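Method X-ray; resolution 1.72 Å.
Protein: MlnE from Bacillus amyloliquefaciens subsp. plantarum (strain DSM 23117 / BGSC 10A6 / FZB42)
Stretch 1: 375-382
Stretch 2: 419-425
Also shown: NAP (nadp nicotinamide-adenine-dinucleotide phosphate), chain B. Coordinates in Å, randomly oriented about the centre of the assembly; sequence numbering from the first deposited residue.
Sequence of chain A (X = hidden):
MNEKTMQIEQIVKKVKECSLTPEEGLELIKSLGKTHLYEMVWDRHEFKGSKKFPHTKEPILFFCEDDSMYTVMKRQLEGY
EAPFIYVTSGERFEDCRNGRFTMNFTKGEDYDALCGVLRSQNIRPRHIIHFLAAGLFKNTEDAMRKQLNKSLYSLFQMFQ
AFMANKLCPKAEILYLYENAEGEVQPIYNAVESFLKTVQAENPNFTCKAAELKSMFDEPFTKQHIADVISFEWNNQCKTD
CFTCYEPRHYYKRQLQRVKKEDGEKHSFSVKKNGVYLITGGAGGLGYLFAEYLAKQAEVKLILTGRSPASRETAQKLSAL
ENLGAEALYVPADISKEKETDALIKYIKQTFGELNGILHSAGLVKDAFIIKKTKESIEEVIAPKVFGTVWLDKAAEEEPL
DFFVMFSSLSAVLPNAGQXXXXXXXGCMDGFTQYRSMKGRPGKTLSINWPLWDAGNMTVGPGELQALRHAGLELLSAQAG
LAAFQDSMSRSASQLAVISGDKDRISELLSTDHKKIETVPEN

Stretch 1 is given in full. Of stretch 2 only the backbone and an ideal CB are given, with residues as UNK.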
# COMPACT_ATOMS: atom_id res chain seq x y z
N GLU A 375 -4.45 -13.01 -12.60
CA GLU A 375 -4.81 -11.98 -13.53
C GLU A 375 -5.61 -10.84 -12.94
O GLU A 375 -5.43 -9.70 -13.33
CB GLU A 375 -5.58 -12.57 -14.72
CG GLU A 375 -4.62 -13.36 -15.62
CD GLU A 375 -4.32 -14.79 -15.13
OE1 GLU A 375 -5.05 -15.33 -14.25
OE2 GLU A 375 -3.32 -15.34 -15.62
N SER A 376 -6.52 -11.15 -12.04
CA SER A 376 -7.29 -10.17 -11.36
C SER A 376 -6.42 -9.27 -10.47
O SER A 376 -6.59 -8.05 -10.44
CB SER A 376 -8.31 -10.89 -10.52
OG SER A 376 -9.08 -9.95 -9.85
N ILE A 377 -5.51 -9.89 -9.74
CA ILE A 377 -4.50 -9.15 -8.93
C ILE A 377 -3.70 -8.21 -9.84
O ILE A 377 -3.61 -7.01 -9.53
CB ILE A 377 -3.58 -10.10 -8.18
CG1 ILE A 377 -4.41 -10.94 -7.21
CG2 ILE A 377 -2.51 -9.30 -7.46
CD1 ILE A 377 -3.65 -12.07 -6.55
N GLU A 378 -3.17 -8.73 -10.96
CA GLU A 378 -2.39 -7.90 -11.91
C GLU A 378 -3.16 -6.67 -12.35
O GLU A 378 -2.58 -5.58 -12.44
CB GLU A 378 -1.96 -8.64 -13.18
CG GLU A 378 -1.05 -9.82 -12.92
CD GLU A 378 -0.85 -10.79 -14.10
OE1 GLU A 378 -1.69 -10.91 -15.02
OE2 GLU A 378 0.21 -11.44 -14.09
N GLU A 379 -4.45 -6.86 -12.64
CA GLU A 379 -5.31 -5.74 -13.01
C GLU A 379 -5.50 -4.73 -11.94
O GLU A 379 -5.45 -3.54 -12.21
CB GLU A 379 -6.71 -6.24 -13.43
CG GLU A 379 -6.66 -6.94 -14.77
CD GLU A 379 -8.07 -7.40 -15.13
OE1 GLU A 379 -8.93 -6.51 -15.31
OE2 GLU A 379 -8.31 -8.59 -15.09
N VAL A 380 -5.78 -5.17 -10.73
CA VAL A 380 -6.02 -4.22 -9.63
C VAL A 380 -4.77 -3.43 -9.28
O VAL A 380 -4.86 -2.25 -8.96
CB VAL A 380 -6.57 -4.96 -8.43
CG1 VAL A 380 -6.50 -4.14 -7.16
CG2 VAL A 380 -7.98 -5.44 -8.71
N ILE A 381 -3.60 -4.09 -9.29
CA ILE A 381 -2.40 -3.39 -8.84
C ILE A 381 -1.79 -2.48 -9.91
O ILE A 381 -1.01 -1.57 -9.56
CB ILE A 381 -1.29 -4.32 -8.28
CG1 ILE A 381 -0.59 -5.11 -9.37
CG2 ILE A 381 -1.87 -5.20 -7.17
CD1 ILE A 381 0.62 -5.90 -8.84
N ALA A 382 -2.08 -2.74 -11.19
CA ALA A 382 -1.39 -2.04 -12.28
C ALA A 382 -1.34 -0.53 -12.11
O ALA A 382 -0.27 0.04 -12.23
CB ALA A 382 -2.04 -2.38 -13.64
N UNK A 419 -7.68 -7.75 -0.72
CA UNK A 419 -6.26 -7.98 -0.36
C UNK A 419 -5.24 -7.29 -1.33
O UNK A 419 -4.24 -6.71 -0.87
CB UNK A 419 -5.99 -9.49 -0.34
N UNK A 420 -5.48 -7.37 -2.62
CA UNK A 420 -4.62 -6.84 -3.66
C UNK A 420 -4.81 -5.34 -3.75
O UNK A 420 -3.83 -4.59 -3.92
CB UNK A 420 -4.91 -7.51 -5.01
N UNK A 421 -6.04 -4.89 -3.55
CA UNK A 421 -6.34 -3.43 -3.51
C UNK A 421 -5.63 -2.78 -2.32
O UNK A 421 -5.04 -1.69 -2.46
CB UNK A 421 -7.85 -3.18 -3.42
N UNK A 422 -5.71 -3.40 -1.15
CA UNK A 422 -5.07 -2.92 0.05
C UNK A 422 -3.55 -2.85 -0.18
O UNK A 422 -2.94 -1.82 0.11
CB UNK A 422 -5.41 -3.82 1.24
N UNK A 423 -2.98 -3.90 -0.79
CA UNK A 423 -1.56 -3.93 -1.13
C UNK A 423 -1.19 -2.77 -2.08
O UNK A 423 -0.19 -2.07 -1.86
CB UNK A 423 -1.20 -5.27 -1.77
N UNK A 424 -1.95 -2.63 -3.17
CA UNK A 424 -1.66 -1.63 -4.17
C UNK A 424 -1.62 -0.19 -3.54
O UNK A 424 -0.72 0.61 -3.80
CB UNK A 424 -2.71 -1.71 -5.28
N UNK A 425 -2.57 0.10 -2.67
CA UNK A 425 -2.63 1.37 -2.05
C UNK A 425 -1.45 1.51 -1.08
O UNK A 425 -0.81 2.55 -1.02
CB UNK A 425 -3.97 1.56 -1.34
PA NAP B . -13.53 5.69 -10.29
O1A NAP B . -14.71 6.67 -10.55
O2A NAP B . -13.49 4.29 -10.87
O5B NAP B . -12.28 6.47 -10.91
C5B NAP B . -11.04 5.79 -11.08
C4B NAP B . -10.64 6.11 -12.49
O4B NAP B . -9.38 5.45 -12.75
C3B NAP B . -11.61 5.59 -13.59
O3B NAP B . -12.25 6.68 -14.25
C2B NAP B . -10.70 4.84 -14.58
O2B NAP B . -11.03 5.16 -15.90
C1B NAP B . -9.29 5.30 -14.15
N9A NAP B . -8.24 4.32 -14.39
C8A NAP B . -8.18 3.00 -13.96
N7A NAP B . -7.06 2.37 -14.44
C5A NAP B . -6.36 3.30 -15.12
C6A NAP B . -5.12 3.32 -15.87
N6A NAP B . -4.38 2.17 -15.90
N1A NAP B . -4.76 4.51 -16.54
C2A NAP B . -5.54 5.60 -16.45
N3A NAP B . -6.72 5.65 -15.77
C4A NAP B . -7.16 4.57 -15.11
O3 NAP B . -13.24 5.56 -8.69
PN NAP B . -13.29 6.75 -7.59
O1N NAP B . -14.36 6.46 -6.56
O2N NAP B . -13.11 8.03 -8.37
O5D NAP B . -11.91 6.62 -6.76
C5D NAP B . -10.74 7.26 -7.36
C4D NAP B . -9.45 6.95 -6.58
O4D NAP B . -9.59 7.20 -5.19
C3D NAP B . -9.12 5.46 -6.72
O3D NAP B . -7.74 5.32 -6.97
C2D NAP B . -9.55 4.84 -5.40
O2D NAP B . -8.81 3.63 -5.09
C1D NAP B . -9.40 6.00 -4.39
N1N NAP B . -10.36 5.83 -3.27
C2N NAP B . -11.71 6.08 -3.44
C3N NAP B . -12.67 5.92 -2.42
C7N NAP B . -14.18 6.22 -2.64
O7N NAP B . -15.00 6.01 -1.74
N7N NAP B . -14.66 6.74 -3.78
C4N NAP B . -12.21 5.46 -1.18
C5N NAP B . -10.85 5.17 -1.02
C6N NAP B . -9.93 5.38 -2.06
P2B NAP B . -10.70 4.20 -17.19
O1X NAP B . -11.39 2.85 -16.99
O2X NAP B . -11.22 5.00 -18.43
O3X NAP B . -9.21 4.03 -17.20

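Two helices run side by side here, their axes 8.9 Å apart at closest approach and 34° from parallel, so stretch 2 meets stretch 1 through a few positions.

Position 419 lies beyond the reach of stretch 1: nothing of it comes within 5.5 Å of the ideal CB. Almost any helix-tolerant residue would serve this contact. The deposited residue is Ser-419, in the p rotamer, which makes no contact across the pair.

Position 420 is where the two helices meet. Its CB points toward stretch 1, and the ideal CB lies 3.9 Å from Ile-377 CG2, with Val-380 CG1 and Ile-381 CG2 a little farther off. These methyls favour a medium aliphatic such as leucine or valine, and a short polar group would also fit if its charged end found a partner. The residue is Asp-420, a knob set among Ser-376, Ile-377, Val-380 and Ile-381. Its OD2 lies 3.4 Å from Ile-377 CA and 3.5 Å from Val-380 CB, packing against carbon without a hydrogen bond to stretch 1; that oxygen is satisfied elsewhere in the structure. OD1 turns back to accept a weak hydrogen bond from the backbone of 421.

At 421 the CB points sideways, 4.1 Å from Val-380 CG1. The bound NADP lies beyond, so a long side chain with a polar tip is attractive, though a plain aliphatic would satisfy Val-380. Tyr-421 does both. Its CB keeps the 4.1 Å contact with Val-380 CG1, while the t rotamer carries OH to 2.4 Å from NAP O2D, a very short hydrogen bond in which either oxygen could be the donor.

Position 422 points away, so stretch 1 sets no rule. It is Ala-422.

Position 423 points toward stretch 1 but from farther off, its ideal CB 5.4 Å from Ile-381 CG2. A larger apolar group can close that gap: leucine, methionine or an aromatic. Phe-423, in the t rotamer, presents its ring edge to that methyl, CD2 lying 4.2 Å from Ile-381 CG2.

At 424 the backbones draw nearest, with the CA atoms of 424 and Ile-381 5.0 Å apart. The ideal CB sits 3.9 Å from Ile-381 CA and 4.3 Å from Val-380 O, which argues for glycine, alanine or perhaps serine. Ala-424 fits, its CB also 4.0 Å from Ile-381 CG2.

Position 425 is again out of reach, leaving polar or apolar choices open. Asn-425 uses ND2 to donate a hydrogen bond to Tyr-421 O at 2.9 Å, one turn back.

Stretch 2, residues 419-425: SDYAFAN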
# COMPACT_ATOMS: atom_id res chain seq x y z
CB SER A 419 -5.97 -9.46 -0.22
OG SER A 419 -6.19 -10.09 -1.42
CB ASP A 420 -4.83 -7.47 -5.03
CG ASP A 420 -6.32 -7.63 -5.42
OD1 ASP A 420 -7.20 -7.44 -4.56
OD2 ASP A 420 -6.58 -7.91 -6.59
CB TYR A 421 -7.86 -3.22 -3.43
CG TYR A 421 -8.35 -1.80 -3.47
CD1 TYR A 421 -8.35 -1.05 -4.65
CD2 TYR A 421 -8.89 -1.22 -2.33
CE1 TYR A 421 -8.81 0.26 -4.69
CE2 TYR A 421 -9.38 0.09 -2.36
CZ TYR A 421 -9.33 0.80 -3.53
OH TYR A 421 -9.82 2.07 -3.51
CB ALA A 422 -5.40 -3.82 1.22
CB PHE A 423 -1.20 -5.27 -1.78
CG PHE A 423 0.17 -5.31 -2.38
CD1 PHE A 423 1.26 -5.60 -1.57
CD2 PHE A 423 0.38 -4.97 -3.67
CE1 PHE A 423 2.53 -5.65 -2.07
CE2 PHE A 423 1.68 -4.92 -4.18
CZ PHE A 423 2.75 -5.30 -3.37
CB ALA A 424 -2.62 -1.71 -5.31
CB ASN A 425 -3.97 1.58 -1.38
CG ASN A 425 -5.06 1.95 -2.42
OD1 ASN A 425 -5.02 3.02 -3.00
ND2 ASN A 425 -5.95 1.01 -2.72
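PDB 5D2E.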